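PDB 3R9T: EchA1_1 from Mycobacterium avium subsp. paratuberculosis, which probably catalyses the reversible hydration of (2E)-enoyl-CoA to (3S)-3-hydroxyacyl-CoA in fatty acid metabolism, as an enoyl-CoA hydratase of the crotonase family. Local coordinates for the interface of chains A and B. Numbering follows the deposited sequence. Chains: chain A/B, EchA1_1.

Contact 1: the interface of chains A and B. Residues chain A 139-140, 167-169, 264; chain B 205-207, 210-211.
With CG anti to its own carbonyl carbon (chi1 -60°), B:Asn206 sends its carboxamide into chain A between A:Lys140 and the end of helix 159-168, at a subunit interface of this crotonase-family enzyme. The amide nitrogen B:Asn206 ND2 is the donor to two successive backbone carbonyls, A:Leu167 O at 2.9 Å and A:Thr168 O at 2.8 Å. A:Leu167 O lies close to the amide plane, whereas ND2 stands well above the carbonyl plane of A:Thr168, away from its lone pairs. On the other branch, B:Asn206 OD1 takes the side-chain amine NZ of A:Lys140 at 2.8 Å, in plane on a lone pair; a bend at chi4 (-75°) curls the lysine tip back to it. Both polar ends of the amide are thus held, which fixes its flip. Next in sequence, B:Ala207 N donates to A:Val139 O (3.0 Å). A:Trp264 lies flat against B:Ala207, whose CB sits 3.5 Å from the centroid of the six-membered ring and whose CA covers the five-membered ring. The indole A:Trp264 NE1 points straight at B:Val205 O (3.0 Å, 169° at the hydrogen), in the ring plane but above the plane of that carbonyl.

Contact 2: the interface of chains A and B. Residues chain A 159-160, 163-164, 167; chain B 123-125, 218-219.
Helix 159-168 of chain A lays its side chains against the start of strand 125-129 and the end of helix 208-218 in chain B, in a subunit contact of the crotonase fold. A:Arg159 spreads its guanidinium over the ring of B:Tyr219, the planes 16° apart, with NH2 4.1 Å from the ring centroid in a cation-pi contact; the overlap is offset toward the CE2 rim. Bends at chi2 (63°) and chi3 turn the tip of A:Arg159 toward B:Ala218 O, which receives A:Arg159 NH2 at 3.2 Å and a weaker bond from NH1. That oxygen lies in the guanidinium plane, but NH2 stands well above the carbonyl plane. Water 2 also joins NH1 to B:Ala218 O. A:Met163 crosses above the hydroxyl end of the same ring face that A:Arg159 covers, its CG 3.7 Å from B:Tyr219 OH and its CE near CE1. B:Tyr219 OH is itself held by its own chain, giving its hydrogen to the anti lone pair of B:Asp124 OD1 at 2.7 Å. A:Lys160, bent at chi2 (-83°) and chi4, reaches B:Ser123 O with NZ at 2.8 Å, nearly end-on to the carbonyl. Water 1 ties that amine to B:Asp124 O and to B:Tyr219 OH. Methyl CD2 of B:Leu125 presses on the helix backbone, 3.5 Å from A:Arg164 N. The site therefore lies across one side of helix 159-168, where the loop before strand 125-129 and the residues closing helix 208-218 meet it.

Contact 3: the interface of chains A and B. Residues chain A 164, 168; chain B 125, 184-185, 199, 203.
A:Arg164 lays one guanidinium face on B:Asn184, while the methyls of B:Leu199 come up beside NE and NH1. CB of B:Asn184 stands over the centre of that face, 3.8 Å from A:Arg164 CZ, and the two side chains run past each other in opposite directions. B:Asn184 ND2 comes to 3.6 Å from A:Arg164 CB, a contact with the aliphatic part of the chain. Methyl CD1 of B:Leu199 is 3.6 Å from A:Arg164 NE, and CD2 touches NH1. B:Glu185 has its CD in the guanidinium plane at the edge, but its carboxylate is turned 89° to that plane. NH1 of A:Arg164 points at the flat face of the B:Glu185 carboxylate and lies equally far, 3.9 Å, from its OE1 and OE2. This is a loose salt bridge in which charge attraction would count for more than a directed bond. Further out, A:Arg164 starts with CG anti to the backbone N (chi1 180°) and stays extended until a bend at chi3 (-108°) swings the guanidinium over B:Asn184. One turn along helix 159-168, A:Thr168 OG1 hydrogen-bonds back to A:Arg164 O at 2.7 Å. This leaves A:Thr168 CG2 to meet B:Ile203 CG1 at 3.8 Å. Helix 192-204 of chain B supplies both B:Leu199 and B:Ile203. In the deposited trimer, and likely in the working enzyme, the contact joins neighbouring subunits mainly by packing along one long arginine, with a modest electrostatic link at its end.

Contact 4: the interface of chains A and B. Residues chain A 235, 238-239; chain B 213, 216-217, 221.
A:Glu239, on helix 230-243, and B:Arg216, on helix 208-218, pair through both carboxylate oxygens, in a side-on salt bridge between subunits of this enoyl-CoA hydratase/isomerase family member. B:Arg216 NE meets OE2 of A:Glu239 at 2.8 Å, and NH1 meets OE1 at the same 2.8 Å, so each oxygen has its own donor. The bonds are almost straight (177° at the hydrogen for NH1). Both oxygens lie in the guanidinium plane and are approached on their syn sides, although the carboxylate is twisted 22° from that plane. Two parallel bonds hold the rotation of both groups. The glutamate gets there by bending at chi2 (-81°), while the arginine turns at chi3 so that its NE edge faces the acid. B:Ala213 CB packs beside the pair, 3.6 Å from A:Glu239 OE1. Closer to the helix backbone, B:Ile217 runs past the glutamate in the opposite direction, with CD1 3.8 Å from A:Glu239 CG and also against CB. A:Arg235 lies nearby, extended from CG to NE, and its NH1 shares water 3 with B:Ile217 O: the water is 3.0 Å from NH1 and 2.8 Å from that carbonyl oxygen. A:Arg238 lays one guanidinium face over CG of A:Arg235. Its edge faces B:Val221 O, but the N-H is directed away, so the approach is not a hydrogen bond.

Contact 1: the interface of chains A and B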
loop_
_atom_site.group_PDB
_atom_site.type_symbol
_atom_site.label_atom_id
_atom_site.label_comp_id
_atom_site.label_asym_id
_atom_site.label_seq_id
_atom_site.Cartn_x
_atom_site.Cartn_y
_atom_site.Cartn_z
ATOM N N VAL A 139 18.447 12.844 5.398
ATOM C CA VAL A 139 18.531 13.896 4.377
ATOM C C VAL A 139 19.040 15.245 4.891
ATOM O O VAL A 139 19.546 16.052 4.119
ATOM C CB VAL A 139 17.200 14.072 3.634
ATOM C CG1 VAL A 139 16.941 12.831 2.779
ATOM C CG2 VAL A 139 16.042 14.423 4.603
ATOM N N LYS A 140 18.905 15.468 6.194
ATOM C CA LYS A 140 19.402 16.677 6.848
ATOM C C LYS A 140 20.895 16.582 7.173
ATOM O O LYS A 140 21.506 17.588 7.543
ATOM C CB LYS A 140 18.633 16.941 8.149
ATOM C CG LYS A 140 17.128 17.047 7.977
ATOM C CD LYS A 140 16.415 17.805 9.102
ATOM C CE LYS A 140 15.029 18.304 8.662
ATOM N NZ LYS A 140 15.097 19.499 7.745
ATOM N N LEU A 167 11.490 13.063 2.297
ATOM C CA LEU A 167 12.106 14.205 1.661
ATOM C C LEU A 167 12.282 15.390 2.608
ATOM O O LEU A 167 13.239 16.140 2.445
ATOM C CB LEU A 167 11.324 14.610 0.421
ATOM C CG LEU A 167 11.142 13.499 -0.620
ATOM C CD1 LEU A 167 10.300 14.002 -1.780
ATOM C CD2 LEU A 167 12.481 12.916 -1.141
ATOM N N THR A 168 11.407 15.550 3.608
ATOM C CA THR A 168 11.573 16.655 4.584
ATOM C C THR A 168 12.559 16.300 5.710
ATOM O O THR A 168 13.205 17.180 6.273
ATOM C CB THR A 168 10.226 17.091 5.262
ATOM O OG1 THR A 168 9.709 16.034 6.085
ATOM C CG2 THR A 168 9.167 17.542 4.208
ATOM N N GLY A 169 12.658 15.015 6.042
ATOM C CA GLY A 169 13.422 14.562 7.193
ATOM C C GLY A 169 12.779 14.925 8.532
ATOM O O GLY A 169 13.428 14.823 9.585
ATOM N N TRP A 264 25.396 23.339 1.833
ATOM C CA TRP A 264 25.481 22.337 0.778
ATOM C C TRP A 264 26.073 22.886 -0.522
ATOM O O TRP A 264 25.816 24.038 -0.903
ATOM C CB TRP A 264 24.104 21.767 0.451
ATOM C CG TRP A 264 23.269 21.368 1.617
ATOM C CD1 TRP A 264 22.019 21.838 1.924
ATOM C CD2 TRP A 264 23.582 20.390 2.615
ATOM N NE1 TRP A 264 21.550 21.230 3.054
ATOM C CE2 TRP A 264 22.481 20.327 3.492
ATOM C CE3 TRP A 264 24.683 19.555 2.852
ATOM C CZ2 TRP A 264 22.452 19.475 4.586
ATOM C CZ3 TRP A 264 24.650 18.718 3.949
ATOM C CH2 TRP A 264 23.540 18.678 4.797
ATOM N N VAL B 205 15.851 22.870 2.265
ATOM C CA VAL B 205 16.891 23.081 3.276
ATOM C C VAL B 205 17.772 21.848 3.444
ATOM O O VAL B 205 18.856 21.947 4.026
ATOM C CB VAL B 205 16.339 23.494 4.659
ATOM C CG1 VAL B 205 15.668 24.863 4.560
ATOM C CG2 VAL B 205 15.385 22.430 5.250
ATOM N N ASN B 206 17.311 20.701 2.929
ATOM C CA ASN B 206 18.032 19.433 3.076
ATOM C C ASN B 206 19.082 19.248 1.991
ATOM O O ASN B 206 19.106 19.993 1.005
ATOM C CB ASN B 206 17.047 18.265 3.112
ATOM C CG ASN B 206 16.067 18.382 4.273
ATOM O OD1 ASN B 206 16.415 18.909 5.351
ATOM N ND2 ASN B 206 14.837 17.904 4.069
ATOM N N ALA B 207 19.960 18.270 2.195
ATOM C CA ALA B 207 21.076 18.027 1.286
ATOM C C ALA B 207 20.559 17.569 -0.067
ATOM O O ALA B 207 19.831 16.589 -0.128
ATOM C CB ALA B 207 22.020 17.002 1.873
ATOM N N SER B 210 21.169 13.947 -1.270
ATOM C CA SER B 210 20.411 13.007 -0.441
ATOM C C SER B 210 18.954 12.959 -0.874
ATOM O O SER B 210 18.356 11.895 -0.939
ATOM C CB SER B 210 20.451 13.434 1.022
ATOM O OG SER B 210 21.762 13.409 1.530
ATOM N N VAL B 211 18.370 14.118 -1.155
ATOM C CA VAL B 211 16.947 14.186 -1.570
ATOM C C VAL B 211 16.763 13.475 -2.926
ATOM O O VAL B 211 15.831 12.670 -3.121
ATOM C CB VAL B 211 16.459 15.672 -1.621
ATOM C CG1 VAL B 211 15.092 15.823 -2.359
ATOM C CG2 VAL B 211 16.408 16.276 -0.212
#

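Contact 2: the interface of chains A and B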
loop_
_atom_site.group_PDB
_atom_site.type_symbol
_atom_site.label_atom_id
_atom_site.label_comp_id
_atom_site.label_asym_id
_atom_site.label_seq_id
_atom_site.Cartn_x
_atom_site.Cartn_y
_atom_site.Cartn_z
ATOM N N ARG A 159 1.856 6.261 0.197
ATOM C CA ARG A 159 2.916 6.875 -0.606
ATOM C C ARG A 159 3.182 8.347 -0.327
ATOM O O ARG A 159 4.317 8.714 -0.041
ATOM C CB ARG A 159 2.586 6.662 -2.086
ATOM C CG ARG A 159 3.390 7.457 -3.097
ATOM C CD ARG A 159 4.848 7.134 -3.083
ATOM N NE ARG A 159 5.132 5.838 -3.709
ATOM C CZ ARG A 159 6.348 5.298 -3.831
ATOM N NH1 ARG A 159 6.495 4.104 -4.403
ATOM N NH2 ARG A 159 7.424 5.937 -3.383
ATOM N N LYS A 160 2.148 9.184 -0.384
ATOM C CA LYS A 160 2.314 10.628 -0.188
ATOM C C LYS A 160 2.827 10.977 1.219
ATOM O O LYS A 160 3.709 11.818 1.374
ATOM C CB LYS A 160 1.004 11.340 -0.520
ATOM C CG LYS A 160 0.613 11.207 -1.999
ATOM C CD LYS A 160 1.325 12.216 -2.771
ATOM C CE LYS A 160 1.010 12.213 -4.266
ATOM N NZ LYS A 160 1.460 11.093 -5.182
ATOM N N MET A 163 6.477 9.920 1.408
ATOM C CA MET A 163 7.366 10.783 0.650
ATOM C C MET A 163 7.618 12.075 1.429
ATOM O O MET A 163 8.729 12.598 1.411
ATOM C CB MET A 163 6.829 11.075 -0.750
ATOM C CG MET A 163 6.762 9.857 -1.645
ATOM S SD MET A 163 8.333 8.995 -1.829
ATOM C CE MET A 163 9.289 10.419 -2.232
ATOM N N ARG A 164 6.624 12.576 2.153
ATOM C CA ARG A 164 6.834 13.762 3.000
ATOM C C ARG A 164 7.888 13.466 4.070
ATOM O O ARG A 164 8.782 14.283 4.316
ATOM C CB ARG A 164 5.518 14.258 3.638
ATOM C CG ARG A 164 5.656 15.521 4.558
ATOM C CD ARG A 164 4.319 15.997 5.235
ATOM N NE ARG A 164 3.827 17.242 4.638
ATOM C CZ ARG A 164 2.673 17.876 4.895
ATOM N NH1 ARG A 164 2.413 18.975 4.220
ATOM N NH2 ARG A 164 1.776 17.456 5.781
ATOM N N LEU A 167 11.490 13.063 2.297
ATOM C CA LEU A 167 12.106 14.205 1.661
ATOM C C LEU A 167 12.282 15.390 2.608
ATOM O O LEU A 167 13.239 16.140 2.445
ATOM C CB LEU A 167 11.324 14.610 0.421
ATOM C CG LEU A 167 11.142 13.499 -0.620
ATOM C CD1 LEU A 167 10.300 14.002 -1.780
ATOM C CD2 LEU A 167 12.481 12.916 -1.141
ATOM N N SER B 123 2.764 13.482 -8.908
ATOM C CA SER B 123 3.591 14.360 -8.065
ATOM C C SER B 123 4.101 13.648 -6.799
ATOM O O SER B 123 3.455 12.718 -6.311
ATOM C CB SER B 123 2.791 15.621 -7.686
ATOM O OG SER B 123 2.287 16.326 -8.822
ATOM N N ASP B 124 5.212 14.120 -6.217
ATOM C CA ASP B 124 5.681 13.539 -4.975
ATOM C C ASP B 124 4.755 13.836 -3.793
ATOM O O ASP B 124 4.515 12.959 -2.954
ATOM C CB ASP B 124 7.086 14.013 -4.631
ATOM C CG ASP B 124 8.101 13.623 -5.660
ATOM O OD1 ASP B 124 8.045 12.458 -6.125
ATOM O OD2 ASP B 124 8.967 14.486 -5.973
ATOM N N LEU B 125 4.262 15.077 -3.746
ATOM C CA LEU B 125 3.476 15.618 -2.628
ATOM C C LEU B 125 2.341 16.456 -3.201
ATOM O O LEU B 125 2.422 16.977 -4.320
ATOM C CB LEU B 125 4.352 16.488 -1.733
ATOM C CG LEU B 125 5.571 15.752 -1.159
ATOM C CD1 LEU B 125 6.597 16.743 -0.577
ATOM C CD2 LEU B 125 5.128 14.713 -0.145
ATOM N N ALA B 218 13.264 5.415 -3.857
ATOM C CA ALA B 218 11.858 5.247 -3.438
ATOM C C ALA B 218 10.949 4.914 -4.604
ATOM O O ALA B 218 9.938 4.235 -4.428
ATOM C CB ALA B 218 11.351 6.518 -2.737
ATOM N N TYR B 219 11.277 5.430 -5.781
ATOM C CA TYR B 219 10.478 5.125 -6.976
ATOM C C TYR B 219 11.075 4.012 -7.842
ATOM O O TYR B 219 10.510 3.703 -8.874
ATOM C CB TYR B 219 10.249 6.365 -7.832
ATOM C CG TYR B 219 9.331 7.366 -7.175
ATOM C CD1 TYR B 219 9.824 8.554 -6.692
ATOM C CD2 TYR B 219 7.958 7.116 -7.031
ATOM C CE1 TYR B 219 8.991 9.476 -6.060
ATOM C CE2 TYR B 219 7.107 8.045 -6.391
ATOM C CZ TYR B 219 7.638 9.227 -5.916
ATOM O OH TYR B 219 6.819 10.170 -5.298
HETATM O O HOH W 1 4.188 10.471 -3.852
HETATM O O HOH W 2 8.500 2.060 -5.752
#

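Contact 3: the interface of chains A and B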
loop_
_atom_site.group_PDB
_atom_site.type_symbol
_atom_site.label_atom_id
_atom_site.label_comp_id
_atom_site.label_asym_id
_atom_site.label_seq_id
_atom_site.Cartn_x
_atom_site.Cartn_y
_atom_site.Cartn_z
ATOM N N ARG A 164 6.624 12.576 2.153
ATOM C CA ARG A 164 6.834 13.762 3.000
ATOM C C ARG A 164 7.888 13.466 4.070
ATOM O O ARG A 164 8.782 14.283 4.316
ATOM C CB ARG A 164 5.518 14.258 3.638
ATOM C CG ARG A 164 5.656 15.521 4.558
ATOM C CD ARG A 164 4.319 15.997 5.235
ATOM N NE ARG A 164 3.827 17.242 4.638
ATOM C CZ ARG A 164 2.673 17.876 4.895
ATOM N NH1 ARG A 164 2.413 18.975 4.220
ATOM N NH2 ARG A 164 1.776 17.456 5.781
ATOM N N THR A 168 11.407 15.550 3.608
ATOM C CA THR A 168 11.573 16.655 4.584
ATOM C C THR A 168 12.559 16.300 5.710
ATOM O O THR A 168 13.205 17.180 6.273
ATOM C CB THR A 168 10.226 17.091 5.262
ATOM O OG1 THR A 168 9.709 16.034 6.085
ATOM C CG2 THR A 168 9.167 17.542 4.208
ATOM N N LEU B 125 4.262 15.077 -3.746
ATOM C CA LEU B 125 3.476 15.618 -2.628
ATOM C C LEU B 125 2.341 16.456 -3.201
ATOM O O LEU B 125 2.422 16.977 -4.320
ATOM C CB LEU B 125 4.352 16.488 -1.733
ATOM C CG LEU B 125 5.571 15.752 -1.159
ATOM C CD1 LEU B 125 6.597 16.743 -0.577
ATOM C CD2 LEU B 125 5.128 14.713 -0.145
ATOM N N ASN B 184 -1.314 15.475 1.051
ATOM C CA ASN B 184 -0.616 15.741 2.308
ATOM C C ASN B 184 -1.295 16.708 3.253
ATOM O O ASN B 184 -1.217 16.523 4.485
ATOM C CB ASN B 184 0.779 16.242 1.999
ATOM C CG ASN B 184 1.621 15.188 1.312
ATOM O OD1 ASN B 184 1.696 15.152 0.085
ATOM N ND2 ASN B 184 2.227 14.296 2.097
ATOM N N GLU B 185 -1.932 17.726 2.689
ATOM C CA GLU B 185 -2.490 18.774 3.511
ATOM C C GLU B 185 -3.583 19.566 2.795
ATOM O O GLU B 185 -3.607 19.671 1.570
ATOM C CB GLU B 185 -1.342 19.630 4.030
ATOM C CG GLU B 185 -0.955 20.746 3.203
ATOM C CD GLU B 185 -0.050 21.697 3.963
ATOM O OE1 GLU B 185 0.749 22.343 3.293
ATOM O OE2 GLU B 185 -0.112 21.798 5.210
ATOM N N LEU B 199 6.009 24.048 2.167
ATOM C CA LEU B 199 6.375 22.630 2.129
ATOM C C LEU B 199 7.668 22.438 1.318
ATOM O O LEU B 199 8.566 21.692 1.726
ATOM C CB LEU B 199 5.241 21.788 1.539
ATOM C CG LEU B 199 5.470 20.273 1.456
ATOM C CD1 LEU B 199 5.820 19.707 2.856
ATOM C CD2 LEU B 199 4.237 19.584 0.891
ATOM N N ILE B 203 11.892 20.855 2.381
ATOM C CA ILE B 203 12.712 19.907 1.625
ATOM C C ILE B 203 13.997 20.553 1.140
ATOM O O ILE B 203 15.054 19.938 1.242
ATOM C CB ILE B 203 11.933 19.351 0.412
ATOM C CG1 ILE B 203 10.633 18.693 0.880
ATOM C CG2 ILE B 203 12.806 18.343 -0.410
ATOM C CD1 ILE B 203 9.674 18.397 -0.280
#

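Contact 4: the interface of chains A and B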
loop_
_atom_site.group_PDB
_atom_site.type_symbol
_atom_site.label_atom_id
_atom_site.label_comp_id
_atom_site.label_asym_id
_atom_site.label_seq_id
_atom_site.Cartn_x
_atom_site.Cartn_y
_atom_site.Cartn_z
ATOM N N ARG A 235 19.676 -0.827 -5.288
ATOM C CA ARG A 235 19.664 0.602 -5.602
ATOM C C ARG A 235 20.189 1.404 -4.416
ATOM O O ARG A 235 20.963 2.343 -4.594
ATOM C CB ARG A 235 18.273 1.124 -5.980
ATOM C CG ARG A 235 17.729 0.596 -7.262
ATOM C CD ARG A 235 16.458 1.303 -7.745
ATOM N NE ARG A 235 15.993 0.562 -8.907
ATOM C CZ ARG A 235 15.097 -0.427 -8.891
ATOM N NH1 ARG A 235 14.436 -0.760 -7.785
ATOM N NH2 ARG A 235 14.826 -1.070 -10.022
ATOM N N ARG A 238 24.055 1.068 -4.273
ATOM C CA ARG A 238 24.757 1.774 -5.352
ATOM C C ARG A 238 24.710 3.292 -5.111
ATOM O O ARG A 238 25.712 3.985 -5.281
ATOM C CB ARG A 238 24.224 1.348 -6.734
ATOM C CG ARG A 238 23.311 2.333 -7.470
ATOM C CD ARG A 238 22.682 1.729 -8.749
ATOM N NE ARG A 238 21.401 2.388 -9.028
ATOM C CZ ARG A 238 20.357 1.857 -9.676
ATOM N NH1 ARG A 238 20.379 0.621 -10.175
ATOM N NH2 ARG A 238 19.261 2.585 -9.828
ATOM N N GLU A 239 23.567 3.788 -4.653
ATOM C CA GLU A 239 23.439 5.211 -4.290
ATOM C C GLU A 239 24.290 5.635 -3.078
ATOM O O GLU A 239 24.892 6.710 -3.090
ATOM C CB GLU A 239 21.975 5.560 -4.026
ATOM C CG GLU A 239 21.070 5.412 -5.235
ATOM C CD GLU A 239 21.109 6.571 -6.212
ATOM O OE1 GLU A 239 21.883 7.546 -6.005
ATOM O OE2 GLU A 239 20.330 6.490 -7.198
ATOM N N ALA B 213 18.844 11.247 -4.376
ATOM C CA ALA B 213 19.085 9.815 -4.247
ATOM C C ALA B 213 17.889 9.112 -3.604
ATOM O O ALA B 213 17.506 8.004 -4.002
ATOM C CB ALA B 213 20.335 9.546 -3.438
ATOM N N ARG B 216 15.180 8.625 -6.220
ATOM C CA ARG B 216 15.468 7.578 -7.187
ATOM C C ARG B 216 15.217 6.212 -6.566
ATOM O O ARG B 216 14.637 5.342 -7.217
ATOM C CB ARG B 216 16.892 7.672 -7.713
ATOM C CG ARG B 216 17.126 8.885 -8.585
ATOM C CD ARG B 216 18.440 8.857 -9.271
ATOM N NE ARG B 216 19.553 8.969 -8.344
ATOM C CZ ARG B 216 20.197 10.094 -8.048
ATOM N NH1 ARG B 216 21.206 10.044 -7.198
ATOM N NH2 ARG B 216 19.869 11.256 -8.606
ATOM N N ILE B 217 15.622 6.015 -5.311
ATOM C CA ILE B 217 15.452 4.704 -4.702
ATOM C C ILE B 217 13.977 4.431 -4.402
ATOM O O ILE B 217 13.492 3.348 -4.676
ATOM C CB ILE B 217 16.231 4.562 -3.394
ATOM C CG1 ILE B 217 17.724 4.632 -3.640
ATOM C CG2 ILE B 217 15.897 3.225 -2.717
ATOM C CD1 ILE B 217 18.534 5.143 -2.444
ATOM N N VAL B 221 14.020 3.789 -9.648
ATOM C CA VAL B 221 14.436 4.389 -10.900
ATOM C C VAL B 221 15.780 3.861 -11.346
ATOM O O VAL B 221 16.765 3.930 -10.608
ATOM C CB VAL B 221 14.486 5.917 -10.775
ATOM C CG1 VAL B 221 15.094 6.588 -12.056
ATOM C CG2 VAL B 221 13.070 6.428 -10.431
HETATM O O HOH W 3 14.227 0.735 -5.192
#

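Contact 2 and contact 3 are neighbours, their C-alpha centres about 8 Å apart, and share A:Arg164 and B:Leu125. Contact 1 lies about 13 Å from contact 2 and 12 Å from contact 3, joined to them through A:Leu167 and A:Thr168 respectively. Helix 159-168 of chain A therefore runs through all three. Contact 4 uses helix 230-243 instead, about 20 Å from contact 3, but helix 208-218 of chain B links it to contacts 1 and 2. Together they form one extended, not exactly two-fold interface, consistent with the three copies in the deposited assembly and with the trimeric unit common in crotonases.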